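Local coordinates for uncharacterized protein AsqI (Emericella nidulans, PDB 5YY3) that catalyses, as a zinc-dependent cyclopenase, the ring contraction of 4'-methoxycyclopenine to 4'-methoxyviridicatin in the biosynthesis of the aspoquinolone mycotoxins, at residues Pro95-Gly100 with Gln132-Phe137; Asp244-Asn249 with Phe267-Ser272; Val423-Val428 with Asn470-Ser475. All coordinates share one frame; numbering follows the deposited sequence.

How the interactions relate
The three contacts follow in series along the chain without touching, their centres about 44 to 50 Å apart. Interaction 1 sits at the surface, where the end of one short helix meets the start of another; a salt bridge and a small apolar contact join them. Interaction 2, partly buried, ties two irregular stretches of the long connection between helices 210-231 and 288-304 through backbone bonds and aromatic packing, next to a second subunit. Interaction 3, also partly buried, pairs two strands of the immunoglobulin-like region, on the opposite side of the chain's centre from interaction 2, through backbone hydrogen bonds on either side of a beta bulge. None lies at the zinc site.

Interaction 1: residues Pro95-Gly100 with Gln132-Phe137; sequences PKLEDG and QQRKIF
Arg134 reaches across to Glu98, and their charged ends form the salt bridge between the two segments. The Arg134 chain bends at chi3 (62°), turning NE out of line with the carbons before it. Guanidinium and carboxylate are nearly coplanar, their planes 19° apart, and Glu98 CD lies at the guanidinium edge. The modelled 2.3 Å between Arg134 NH2 and Glu98 OE2 is shorter than can be trusted, although the groups are aligned for pairing. Leu97 CB covers one guanidinium face toward its rim, 4.0 Å from Arg134 NH2. Lys96 crosses Arg134 at about a right angle, bringing Lys96 NZ to 4.0 Å from Arg134 NH2. The repulsion between these like charges is probably eased by Asp130, which forms a second salt bridge with Arg134 and a long, weak ion pair with Lys96; it also accepts a hydrogen bond from Leu97 N at the start of helix 97-109. Lys135 follows with a positive phi of 42° and is the C-prime residue of a Schellman motif closing helix 129-133, in which Lys135 N bonds to Gln132 O at 3.1 Å and Ile136 N to Ala131 O. Past this turn, Ile136 meets Leu97, the two side chains sliding past each other in opposite directions. Leu97 CD1 lies 3.6 Å from Ile136 CD1 and 3.8 Å from Ile136 CB. Val53 of helix 53-61 packs against both and also touches Glu98 and Arg134.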
ATOM      1  N   PRO A  95      46.797 -14.199  36.556  1.00 48.82           N
ATOM      2  CA  PRO A  95      46.861 -14.896  35.267  1.00 50.28           C
ATOM      3  C   PRO A  95      45.695 -15.861  35.012  1.00 49.10           C
ATOM      4  O   PRO A  95      45.494 -16.258  33.865  1.00 50.87           O
ATOM      5  CB  PRO A  95      48.182 -15.664  35.371  1.00 47.72           C
ATOM      6  CG  PRO A  95      48.274 -15.995  36.824  1.00 42.99           C
ATOM      7  CD  PRO A  95      47.720 -14.796  37.543  1.00 50.96           C
ATOM      8  N   LYS A  96      44.951 -16.238  36.048  1.00 45.61           N
ATOM      9  CA  LYS A  96      43.897 -17.238  35.881  1.00 48.70           C
ATOM     10  C   LYS A  96      42.492 -16.668  36.048  1.00 45.74           C
ATOM     11  O   LYS A  96      42.296 -15.638  36.690  1.00 42.00           O
ATOM     12  CB  LYS A  96      44.104 -18.399  36.859  1.00 48.86           C
ATOM     13  CG  LYS A  96      45.181 -19.382  36.412  1.00 49.26           C
ATOM     14  CD  LYS A  96      44.589 -20.772  36.218  1.00 58.90           C
ATOM     15  CE  LYS A  96      45.467 -21.651  35.326  1.00 57.35           C
ATOM     16  NZ  LYS A  96      44.657 -22.713  34.655  1.00 56.38           N
ATOM     17  N   LEU A  97      41.521 -17.361  35.455  1.00 48.21           N
ATOM     18  CA  LEU A  97      40.118 -16.959  35.486  1.00 42.02           C
ATOM     19  C   LEU A  97      39.573 -16.738  36.879  1.00 42.85           C
ATOM     20  O   LEU A  97      38.860 -15.769  37.114  1.00 45.02           O
ATOM     21  CB  LEU A  97      39.248 -18.004  34.792  1.00 47.26           C
ATOM     22  CG  LEU A  97      39.215 -17.950  33.271  1.00 51.07           C
ATOM     23  CD1 LEU A  97      37.944 -18.621  32.735  1.00 50.79           C
ATOM     24  CD2 LEU A  97      39.333 -16.507  32.793  1.00 47.50           C
ATOM     25  N   GLU A  98      39.879 -17.647  37.797  1.00 45.63           N
ATOM     26  CA  GLU A  98      39.349 -17.533  39.153  1.00 50.04           C
ATOM     27  C   GLU A  98      39.861 -16.265  39.822  1.00 44.79           C
ATOM     28  O   GLU A  98      39.230 -15.748  40.744  1.00 49.16           O
ATOM     29  CB  GLU A  98      39.695 -18.765  40.002  1.00 50.11           C
ATOM     30  CG  GLU A  98      40.735 -19.679  39.401  1.00 53.89           C
ATOM     31  CD  GLU A  98      40.134 -20.656  38.422  1.00 49.06           C
ATOM     32  OE1 GLU A  98      39.253 -21.444  38.824  1.00 53.38           O
ATOM     33  OE2 GLU A  98      40.531 -20.627  37.242  1.00 52.13           O
ATOM     34  N   ASP A  99      40.996 -15.757  39.345  1.00 45.16           N
ATOM     35  CA  ASP A  99      41.497 -14.470  39.820  1.00 45.80           C
ATOM     36  C   ASP A  99      40.545 -13.340  39.388  1.00 42.74           C
ATOM     37  O   ASP A  99      40.067 -12.572  40.227  1.00 49.14           O
ATOM     38  CB  ASP A  99      42.924 -14.211  39.314  1.00 46.54           C
ATOM     39  CG  ASP A  99      43.941 -15.173  39.912  1.00 48.51           C
ATOM     40  OD1 ASP A  99      43.802 -15.487  41.113  1.00 50.84           O
ATOM     41  OD2 ASP A  99      44.880 -15.605  39.195  1.00 46.24           O
ATOM     42  N   GLY A 100      40.259 -13.250  38.092  1.00 41.04           N
ATOM     43  CA  GLY A 100      39.382 -12.209  37.580  1.00 38.74           C
ATOM     44  C   GLY A 100      38.009 -12.268  38.222  1.00 37.63           C
ATOM     45  O   GLY A 100      37.420 -11.247  38.572  1.00 40.05           O
ATOM     46  N   GLN A 132      40.232 -18.539  27.058  1.00 40.93           N
ATOM     47  CA  GLN A 132      40.197 -19.055  25.696  1.00 43.01           C
ATOM     48  C   GLN A 132      40.592 -20.520  25.639  1.00 49.93           C
ATOM     49  O   GLN A 132      39.903 -21.327  25.010  1.00 48.79           O
ATOM     50  CB  GLN A 132      41.112 -18.237  24.799  1.00 42.00           C
ATOM     51  CG  GLN A 132      40.672 -16.802  24.681  1.00 43.72           C
ATOM     52  CD  GLN A 132      41.728 -15.958  24.054  1.00 42.91           C
ATOM     53  OE1 GLN A 132      42.737 -16.478  23.580  1.00 46.05           O
ATOM     54  NE2 GLN A 132      41.517 -14.649  24.045  1.00 41.42           N
ATOM     55  N   GLN A 133      41.691 -20.860  26.310  1.00 47.59           N
ATOM     56  CA  GLN A 133      42.181 -22.235  26.315  1.00 50.26           C
ATOM     57  C   GLN A 133      41.247 -23.147  27.122  1.00 47.56           C
ATOM     58  O   GLN A 133      41.103 -24.328  26.809  1.00 51.40           O
ATOM     59  CB  GLN A 133      43.622 -22.291  26.850  1.00 53.13           C
ATOM     60  CG  GLN A 133      43.760 -22.001  28.341  1.00 58.32           C
ATOM     61  CD  GLN A 133      45.211 -21.891  28.805  1.00 63.00           C
ATOM     62  OE1 GLN A 133      46.034 -21.205  28.183  1.00 60.75           O
ATOM     63  NE2 GLN A 133      45.526 -22.568  29.908  1.00 62.46           N
ATOM     64  N   ARG A 134      40.594 -22.588  28.137  1.00 46.88           N
ATOM     65  CA  ARG A 134      39.623 -23.336  28.937  1.00 47.94           C
ATOM     66  C   ARG A 134      38.235 -23.312  28.307  1.00 50.28           C
ATOM     67  O   ARG A 134      37.250 -23.697  28.941  1.00 46.41           O
ATOM     68  CB  ARG A 134      39.551 -22.777  30.362  1.00 48.80           C
ATOM     69  CG  ARG A 134      40.821 -23.008  31.164  1.00 49.32           C
ATOM     70  CD  ARG A 134      40.837 -22.228  32.471  1.00 42.23           C
ATOM     71  NE  ARG A 134      39.762 -22.603  33.388  1.00 47.37           N
ATOM     72  CZ  ARG A 134      39.769 -22.312  34.686  1.00 44.60           C
ATOM     73  NH1 ARG A 134      38.762 -22.678  35.466  1.00 43.45           N
ATOM     74  NH2 ARG A 134      40.799 -21.661  35.205  1.00 47.66           N
ATOM     75  N   LYS A 135      38.176 -22.850  27.058  1.00 50.55           N
ATOM     76  CA  LYS A 135      36.939 -22.682  26.290  1.00 48.86           C
ATOM     77  C   LYS A 135      35.795 -22.081  27.121  1.00 50.50           C
ATOM     78  O   LYS A 135      34.627 -22.417  26.922  1.00 52.52           O
ATOM     79  CB  LYS A 135      36.514 -24.026  25.646  1.00 54.12           C
ATOM     80  CG  LYS A 135      36.062 -25.137  26.615  1.00 63.09           C
ATOM     81  CD  LYS A 135      36.035 -26.524  25.958  1.00 74.58           C
ATOM     82  CE  LYS A 135      34.904 -27.397  26.515  1.00 70.31           C
ATOM     83  NZ  LYS A 135      35.037 -28.804  26.050  1.00 60.85           N
ATOM     84  N   ILE A 136      36.133 -21.184  28.051  1.00 49.92           N
ATOM     85  CA  ILE A 136      35.117 -20.461  28.819  1.00 47.17           C
ATOM     86  C   ILE A 136      34.824 -19.116  28.157  1.00 45.28           C
ATOM     87  O   ILE A 136      35.734 -18.331  27.863  1.00 43.53           O
ATOM     88  CB  ILE A 136      35.530 -20.248  30.286  1.00 45.24           C
ATOM     89  CG1 ILE A 136      35.499 -21.582  31.034  1.00 49.71           C
ATOM     90  CG2 ILE A 136      34.589 -19.266  30.960  1.00 49.80           C
ATOM     91  CD1 ILE A 136      35.819 -21.476  32.512  1.00 55.17           C
ATOM     92  N   PHE A 137      33.544 -18.871  27.897  1.00 41.65           N
ATOM     93  CA  PHE A 137      33.134 -17.797  27.004  1.00 36.28           C
ATOM     94  C   PHE A 137      32.160 -16.861  27.679  1.00 32.83           C
ATOM     95  O   PHE A 137      31.496 -17.256  28.630  1.00 31.96           O
ATOM     96  CB  PHE A 137      32.501 -18.381  25.747  1.00 38.26           C
ATOM     97  CG  PHE A 137      33.433 -19.230  24.948  1.00 47.07           C
ATOM     98  CD1 PHE A 137      34.697 -18.772  24.623  1.00 44.16           C
ATOM     99  CD2 PHE A 137      33.044 -20.499  24.528  1.00 52.47           C
ATOM    100  CE1 PHE A 137      35.558 -19.561  23.890  1.00 50.49           C
ATOM    101  CE2 PHE A 137      33.901 -21.290  23.791  1.00 48.92           C
ATOM    102  CZ  PHE A 137      35.159 -20.823  23.474  1.00 49.59           C
TER

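Interaction 2: residues Asp244-Asn249 with Phe267-Ser272; sequences DDFLEN and FSTWYS
Phe267 N donates to Leu247 O over 2.7 Å, a bent bond (131° at the hydrogen) whose donor stands above the carbonyl plane. The companion bond, from Leu247 N to Ser268 O at 3.0 Å, is almost straight at 171°. Farther along, a water extends the pairing, donating to Asp245 O and accepting from Trp270 N at 2.8 Å. With Phe267 CG anti to the carbonyl carbon (chi1 -64°), the Phe267 ring carries Glu248 CB over one face, a CH-pi contact 3.8 Å from CB to the ring centroid. The carboxylate of Glu248 forms a salt bridge with Arg238 and accepts a hydrogen bond from the backbone N of Leu236 of a second subunit. Phe246 presents its ring edge to Phe267 O, with 3.7 Å from Phe246 CD1 to that oxygen, while the Thr269 side chain lies alongside that of Phe246 and brings Thr269 CG2 to a tight 3.3 Å from Phe246 CD1. Both phenylalanines also pack on Asp499 of the second subunit. Phe267, in a left-handed backbone conformation, and Ser268 both face Leu247 beside the single antiparallel bridge of Leu247 with Ser268, the arrangement of a G1 beta bulge.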
ATOM      1  N   ASP A 244      21.190  17.718  12.113  1.00 25.06           N
ATOM      2  CA  ASP A 244      19.930  18.332  12.508  1.00 24.08           C
ATOM      3  C   ASP A 244      18.755  17.637  11.833  1.00 24.96           C
ATOM      4  O   ASP A 244      17.714  18.240  11.584  1.00 25.07           O
ATOM      5  CB  ASP A 244      19.931  19.819  12.159  1.00 26.44           C
ATOM      6  CG  ASP A 244      20.181  20.062  10.679  1.00 32.41           C
ATOM      7  OD1 ASP A 244      20.691  19.132  10.006  1.00 30.34           O
ATOM      8  OD2 ASP A 244      19.887  21.180  10.191  1.00 36.00           O
ATOM      9  N   ASP A 245      18.925  16.359  11.534  1.00 27.44           N
ATOM     10  CA  ASP A 245      17.912  15.641  10.778  1.00 25.03           C
ATOM     11  C   ASP A 245      16.817  15.089  11.690  1.00 27.10           C
ATOM     12  O   ASP A 245      16.966  15.015  12.920  1.00 21.85           O
ATOM     13  CB  ASP A 245      18.548  14.507   9.976  1.00 26.98           C
ATOM     14  CG  ASP A 245      17.732  14.114   8.760  1.00 32.45           C
ATOM     15  OD1 ASP A 245      16.596  14.630   8.618  1.00 30.41           O
ATOM     16  OD2 ASP A 245      18.223  13.280   7.956  1.00 31.86           O
ATOM     17  N   PHE A 246      15.711  14.708  11.063  1.00 21.41           N
ATOM     18  CA  PHE A 246      14.624  14.084  11.773  1.00 25.40           C
ATOM     19  C   PHE A 246      14.664  12.580  11.571  1.00 24.53           C
ATOM     20  O   PHE A 246      15.106  12.100  10.540  1.00 26.78           O
ATOM     21  CB  PHE A 246      13.287  14.641  11.295  1.00 22.73           C
ATOM     22  CG  PHE A 246      13.057  16.087  11.655  1.00 24.94           C
ATOM     23  CD1 PHE A 246      12.540  16.434  12.896  1.00 24.45           C
ATOM     24  CD2 PHE A 246      13.299  17.091  10.736  1.00 22.54           C
ATOM     25  CE1 PHE A 246      12.306  17.767  13.233  1.00 24.72           C
ATOM     26  CE2 PHE A 246      13.055  18.429  11.056  1.00 23.19           C
ATOM     27  CZ  PHE A 246      12.561  18.764  12.307  1.00 22.17           C
ATOM     28  N   LEU A 247      14.217  11.843  12.575  1.00 28.06           N
ATOM     29  CA  LEU A 247      13.892  10.439  12.425  1.00 24.92           C
ATOM     30  C   LEU A 247      12.373  10.331  12.263  1.00 26.06           C
ATOM     31  O   LEU A 247      11.647  10.248  13.246  1.00 30.23           O
ATOM     32  CB  LEU A 247      14.369   9.654  13.643  1.00 25.86           C
ATOM     33  CG  LEU A 247      15.881   9.476  13.800  1.00 30.34           C
ATOM     34  CD1 LEU A 247      16.217   9.197  15.235  1.00 23.20           C
ATOM     35  CD2 LEU A 247      16.353   8.330  12.922  1.00 24.99           C
ATOM     36  N   GLU A 248      11.878  10.329  11.034  1.00 25.86           N
ATOM     37  CA  GLU A 248      10.449  10.550  10.853  1.00 33.02           C
ATOM     38  C   GLU A 248       9.533   9.367  11.199  1.00 31.32           C
ATOM     39  O   GLU A 248       8.318   9.554  11.305  1.00 34.03           O
ATOM     40  CB  GLU A 248      10.174  10.999   9.413  1.00 35.85           C
ATOM     41  CG  GLU A 248      10.557   9.999   8.356  1.00 39.09           C
ATOM     42  CD  GLU A 248      11.802  10.422   7.596  1.00 37.36           C
ATOM     43  OE1 GLU A 248      12.815  10.740   8.258  1.00 39.02           O
ATOM     44  OE2 GLU A 248      11.773  10.434   6.339  1.00 35.82           O
ATOM     45  N   ASN A 249      10.083   8.171  11.392  1.00 30.55           N
ATOM     46  CA  ASN A 249       9.225   7.018  11.655  1.00 29.61           C
ATOM     47  C   ASN A 249       9.099   6.585  13.113  1.00 32.82           C
ATOM     48  O   ASN A 249       8.115   5.926  13.493  1.00 38.02           O
ATOM     49  CB  ASN A 249       9.694   5.834  10.827  1.00 25.46           C
ATOM     50  CG  ASN A 249       9.377   6.018   9.376  1.00 30.04           C
ATOM     51  OD1 ASN A 249       8.290   6.473   9.031  1.00 37.34           O
ATOM     52  ND2 ASN A 249      10.339   5.731   8.515  1.00 35.25           N
ATOM     53  N   PHE A 267       9.655  11.711  14.255  1.00 27.20           N
ATOM     54  CA  PHE A 267      10.295  13.024  14.170  1.00 24.90           C
ATOM     55  C   PHE A 267      11.064  13.410  15.435  1.00 25.14           C
ATOM     56  O   PHE A 267      11.144  14.575  15.785  1.00 24.42           O
ATOM     57  CB  PHE A 267       9.251  14.091  13.812  1.00 26.53           C
ATOM     58  CG  PHE A 267       8.638  13.883  12.452  1.00 27.50           C
ATOM     59  CD1 PHE A 267       7.526  13.067  12.295  1.00 28.91           C
ATOM     60  CD2 PHE A 267       9.199  14.468  11.325  1.00 27.41           C
ATOM     61  CE1 PHE A 267       6.967  12.847  11.035  1.00 32.33           C
ATOM     62  CE2 PHE A 267       8.642  14.261  10.071  1.00 33.30           C
ATOM     63  CZ  PHE A 267       7.524  13.440   9.922  1.00 29.52           C
ATOM     64  N   SER A 268      11.648  12.424  16.104  1.00 24.48           N
ATOM     65  CA  SER A 268      12.658  12.687  17.129  1.00 26.14           C
ATOM     66  C   SER A 268      13.915  13.255  16.486  1.00 25.34           C
ATOM     67  O   SER A 268      14.164  13.032  15.297  1.00 28.68           O
ATOM     68  CB  SER A 268      12.991  11.401  17.902  1.00 25.01           C
ATOM     69  OG  SER A 268      11.841  10.924  18.594  1.00 30.82           O
ATOM     70  N   THR A 269      14.701  14.001  17.254  1.00 25.10           N
ATOM     71  CA  THR A 269      15.976  14.537  16.769  1.00 21.86           C
ATOM     72  C   THR A 269      17.035  14.440  17.848  1.00 25.01           C
ATOM     73  O   THR A 269      16.722  14.153  19.003  1.00 26.04           O
ATOM     74  CB  THR A 269      15.889  16.019  16.371  1.00 23.25           C
ATOM     75  OG1 THR A 269      15.707  16.816  17.556  1.00 23.84           O
ATOM     76  CG2 THR A 269      14.758  16.267  15.396  1.00 18.03           C
ATOM     77  N   TRP A 270      18.288  14.683  17.483  1.00 21.38           N
ATOM     78  CA  TRP A 270      19.310  14.959  18.494  1.00 24.98           C
ATOM     79  C   TRP A 270      18.893  16.192  19.285  1.00 23.13           C
ATOM     80  O   TRP A 270      18.151  17.050  18.777  1.00 25.03           O
ATOM     81  CB  TRP A 270      20.681  15.196  17.867  1.00 22.31           C
ATOM     82  CG  TRP A 270      21.414  13.947  17.434  1.00 21.29           C
ATOM     83  CD1 TRP A 270      20.945  12.667  17.436  1.00 22.32           C
ATOM     84  CD2 TRP A 270      22.759  13.882  16.951  1.00 20.49           C
ATOM     85  NE1 TRP A 270      21.919  11.806  16.984  1.00 22.27           N
ATOM     86  CE2 TRP A 270      23.041  12.531  16.674  1.00 23.10           C
ATOM     87  CE3 TRP A 270      23.752  14.842  16.716  1.00 22.15           C
ATOM     88  CZ2 TRP A 270      24.286  12.108  16.186  1.00 23.23           C
ATOM     89  CZ3 TRP A 270      24.979  14.424  16.225  1.00 24.93           C
ATOM     90  CH2 TRP A 270      25.236  13.068  15.960  1.00 21.84           C
ATOM     91  N   TYR A 271      19.350  16.286  20.524  1.00 24.05           N
ATOM     92  CA  TYR A 271      19.232  17.545  21.236  1.00 25.14           C
ATOM     93  C   TYR A 271      20.349  18.428  20.753  1.00 26.17           C
ATOM     94  O   TYR A 271      21.503  17.976  20.663  1.00 26.41           O
ATOM     95  CB  TYR A 271      19.309  17.352  22.745  1.00 26.71           C
ATOM     96  CG  TYR A 271      18.053  16.760  23.318  1.00 25.35           C
ATOM     97  CD1 TYR A 271      17.881  15.386  23.384  1.00 23.47           C
ATOM     98  CD2 TYR A 271      17.021  17.582  23.782  1.00 27.07           C
ATOM     99  CE1 TYR A 271      16.716  14.837  23.908  1.00 26.16           C
ATOM    100  CE2 TYR A 271      15.848  17.047  24.299  1.00 22.94           C
ATOM    101  CZ  TYR A 271      15.700  15.678  24.365  1.00 26.14           C
ATOM    102  OH  TYR A 271      14.539  15.144  24.885  1.00 26.17           O
ATOM    103  N   SER A 272      20.002  19.670  20.419  1.00 26.01           N
ATOM    104  CA  SER A 272      20.979  20.695  20.052  1.00 28.69           C
ATOM    105  C   SER A 272      22.109  20.792  21.058  1.00 26.56           C
ATOM    106  O   SER A 272      23.285  20.737  20.688  1.00 25.94           O
ATOM    107  CB  SER A 272      20.310  22.063  19.922  1.00 29.63           C
ATOM    108  OG  SER A 272      19.745  22.217  18.638  1.00 35.09           O
TER
HETATM  109  O   HOH W   1      18.840  15.718  14.967  1.00 27.31           O

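Interaction 3: residues Val423-Val428 with Asn470-Ser475; sequences VLSNLV and NVQVKS
Leu424 packs against Val473 from the neighbouring antiparallel strand, the two side chains lying side by side and pointing the same way. Leu424 CB is 4.0 Å from Gln472 O. CG stands anti to the carbonyl carbon (chi1 -68°), and from it the CD2 branch extends to the partner strand, where Leu424 CD2 touches Val473 CG2 at 3.5 Å and lies 3.6 Å from Gln472 O. Beyond the pair, Leu424 packs on Cys577 and Ala579 of strand 571-580 and on Thr637 of strand 636-644, both strands of the mixed sheet of the hemocyanin-type immunoglobulin-like domain. Val423 and Lys474 exchange two backbone hydrogen bonds, as do Ser425 and Gln472; then the register shifts by one at a beta bulge, where Asn426 takes a left-handed conformation (phi 60°). Regular pairing resumes with Val428 N donating to Asn470 O at 2.9 Å and Asn470 N to Val428 O at 3.0 Å. At the bulge a water donates to Asn426 O, 2.8 Å away, and also to Asn470 OD1, bridging the strands. On the side of Leu424, Leu427 crosses Val471 and sets Leu427 CD1 3.9 Å from Val471 CB.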
ATOM      1  N   VAL A 423      43.836 -18.305 -14.766  1.00 31.77           N
ATOM      2  CA  VAL A 423      42.669 -17.916 -15.542  1.00 26.94           C
ATOM      3  C   VAL A 423      41.444 -18.468 -14.860  1.00 27.58           C
ATOM      4  O   VAL A 423      41.354 -19.686 -14.660  1.00 31.69           O
ATOM      5  CB  VAL A 423      42.730 -18.434 -16.992  1.00 31.05           C
ATOM      6  CG1 VAL A 423      41.393 -18.213 -17.697  1.00 28.07           C
ATOM      7  CG2 VAL A 423      43.867 -17.755 -17.757  1.00 28.63           C
ATOM      8  N   LEU A 424      40.519 -17.581 -14.485  1.00 23.31           N
ATOM      9  CA  LEU A 424      39.245 -17.999 -13.904  1.00 23.20           C
ATOM     10  C   LEU A 424      38.159 -18.081 -14.961  1.00 22.67           C
ATOM     11  O   LEU A 424      38.120 -17.276 -15.891  1.00 24.21           O
ATOM     12  CB  LEU A 424      38.782 -17.033 -12.797  1.00 24.44           C
ATOM     13  CG  LEU A 424      39.574 -16.960 -11.489  1.00 27.00           C
ATOM     14  CD1 LEU A 424      38.818 -16.173 -10.402  1.00 22.15           C
ATOM     15  CD2 LEU A 424      39.937 -18.356 -11.002  1.00 24.80           C
ATOM     16  N   SER A 425      37.250 -19.032 -14.795  1.00 22.99           N
ATOM     17  CA  SER A 425      36.098 -19.140 -15.689  1.00 27.23           C
ATOM     18  C   SER A 425      34.992 -19.915 -15.001  1.00 26.47           C
ATOM     19  O   SER A 425      35.217 -20.547 -13.970  1.00 29.80           O
ATOM     20  CB  SER A 425      36.477 -19.825 -17.009  1.00 23.25           C
ATOM     21  OG  SER A 425      36.665 -21.213 -16.805  1.00 29.10           O
ATOM     22  N   ASN A 426      33.797 -19.852 -15.564  1.00 30.44           N
ATOM     23  CA  ASN A 426      32.702 -20.722 -15.148  1.00 27.15           C
ATOM     24  C   ASN A 426      32.301 -20.587 -13.688  1.00 26.16           C
ATOM     25  O   ASN A 426      32.122 -21.580 -12.992  1.00 25.64           O
ATOM     26  CB  ASN A 426      33.055 -22.187 -15.434  1.00 34.41           C
ATOM     27  CG  ASN A 426      32.969 -22.533 -16.916  1.00 31.10           C
ATOM     28  OD1 ASN A 426      33.938 -22.974 -17.522  1.00 35.12           O
ATOM     29  ND2 ASN A 426      31.808 -22.333 -17.497  1.00 38.80           N
ATOM     30  N   LEU A 427      32.142 -19.359 -13.223  1.00 24.89           N
ATOM     31  CA  LEU A 427      31.686 -19.141 -11.861  1.00 24.35           C
ATOM     32  C   LEU A 427      30.216 -19.522 -11.750  1.00 25.37           C
ATOM     33  O   LEU A 427      29.397 -19.087 -12.554  1.00 25.32           O
ATOM     34  CB  LEU A 427      31.896 -17.677 -11.448  1.00 27.95           C
ATOM     35  CG  LEU A 427      31.414 -17.276 -10.054  1.00 26.94           C
ATOM     36  CD1 LEU A 427      32.130 -18.107  -9.004  1.00 25.73           C
ATOM     37  CD2 LEU A 427      31.645 -15.783  -9.819  1.00 25.02           C
ATOM     38  N   VAL A 428      29.885 -20.346 -10.765  1.00 22.87           N
ATOM     39  CA  VAL A 428      28.508 -20.734 -10.544  1.00 27.19           C
ATOM     40  C   VAL A 428      28.116 -20.594  -9.049  1.00 27.03           C
ATOM     41  O   VAL A 428      28.912 -20.903  -8.157  1.00 25.77           O
ATOM     42  CB  VAL A 428      28.256 -22.191 -11.028  1.00 25.33           C
ATOM     43  CG1 VAL A 428      26.820 -22.584 -10.819  1.00 29.65           C
ATOM     44  CG2 VAL A 428      28.613 -22.347 -12.510  1.00 21.84           C
ATOM     45  N   ASN A 470      31.093 -22.611  -7.059  1.00 21.30           N
ATOM     46  CA  ASN A 470      32.284 -23.198  -7.615  1.00 23.20           C
ATOM     47  C   ASN A 470      32.785 -22.331  -8.758  1.00 27.79           C
ATOM     48  O   ASN A 470      32.055 -21.458  -9.259  1.00 24.29           O
ATOM     49  CB  ASN A 470      32.037 -24.645  -8.057  1.00 27.46           C
ATOM     50  CG  ASN A 470      30.871 -24.781  -9.014  1.00 26.90           C
ATOM     51  OD1 ASN A 470      30.993 -24.486 -10.206  1.00 30.78           O
ATOM     52  ND2 ASN A 470      29.739 -25.252  -8.504  1.00 26.48           N
ATOM     53  N   VAL A 471      34.044 -22.547  -9.134  1.00 22.76           N
ATOM     54  CA  VAL A 471      34.672 -21.754 -10.167  1.00 25.30           C
ATOM     55  C   VAL A 471      35.799 -22.588 -10.769  1.00 29.03           C
ATOM     56  O   VAL A 471      36.355 -23.490 -10.124  1.00 29.11           O
ATOM     57  CB  VAL A 471      35.213 -20.409  -9.611  1.00 25.22           C
ATOM     58  CG1 VAL A 471      36.374 -20.647  -8.684  1.00 23.50           C
ATOM     59  CG2 VAL A 471      35.619 -19.431 -10.742  1.00 26.53           C
ATOM     60  N   GLN A 472      36.119 -22.305 -12.020  1.00 26.10           N
ATOM     61  CA  GLN A 472      37.155 -23.045 -12.696  1.00 27.34           C
ATOM     62  C   GLN A 472      38.445 -22.236 -12.656  1.00 27.67           C
ATOM     63  O   GLN A 472      38.454 -21.033 -12.946  1.00 24.96           O
ATOM     64  CB  GLN A 472      36.724 -23.350 -14.120  1.00 27.08           C
ATOM     65  CG  GLN A 472      37.546 -24.393 -14.817  1.00 36.65           C
ATOM     66  CD  GLN A 472      36.964 -24.742 -16.180  1.00 39.18           C
ATOM     67  OE1 GLN A 472      35.752 -24.979 -16.310  1.00 36.82           O
ATOM     68  NE2 GLN A 472      37.817 -24.753 -17.205  1.00 40.90           N
ATOM     69  N   VAL A 473      39.533 -22.899 -12.266  1.00 27.30           N
ATOM     70  CA  VAL A 473      40.830 -22.244 -12.147  1.00 24.31           C
ATOM     71  C   VAL A 473      41.879 -22.991 -12.974  1.00 31.87           C
ATOM     72  O   VAL A 473      42.035 -24.212 -12.844  1.00 28.42           O
ATOM     73  CB  VAL A 473      41.284 -22.180 -10.675  1.00 25.68           C
ATOM     74  CG1 VAL A 473      42.566 -21.367 -10.533  1.00 23.53           C
ATOM     75  CG2 VAL A 473      40.159 -21.647  -9.774  1.00 21.23           C
ATOM     76  N   LYS A 474      42.601 -22.266 -13.821  1.00 32.73           N
ATOM     77  CA  LYS A 474      43.675 -22.878 -14.598  1.00 28.16           C
ATOM     78  C   LYS A 474      44.927 -22.018 -14.548  1.00 30.36           C
ATOM     79  O   LYS A 474      44.873 -20.799 -14.725  1.00 33.01           O
ATOM     80  CB  LYS A 474      43.251 -23.104 -16.052  1.00 33.17           C
ATOM     81  CG  LYS A 474      44.300 -23.857 -16.874  1.00 31.53           C
ATOM     82  CD  LYS A 474      43.779 -24.206 -18.254  1.00 36.57           C
ATOM     83  CE  LYS A 474      44.825 -24.959 -19.074  1.00 38.05           C
ATOM     84  NZ  LYS A 474      44.627 -24.692 -20.517  1.00 41.58           N
ATOM     85  N   SER A 475      46.070 -22.652 -14.314  1.00 33.59           N
ATOM     86  CA  SER A 475      47.277 -21.881 -14.099  1.00 31.40           C
ATOM     87  C   SER A 475      47.778 -21.263 -15.385  1.00 30.79           C
ATOM     88  O   SER A 475      47.475 -21.714 -16.485  1.00 39.81           O
ATOM     89  CB  SER A 475      48.373 -22.730 -13.469  1.00 30.18           C
ATOM     90  OG  SER A 475      49.548 -21.956 -13.286  1.00 31.49           O
TER
HETATM   91  O   HOH W   2      32.560 -24.181 -12.143  1.00 32.79           O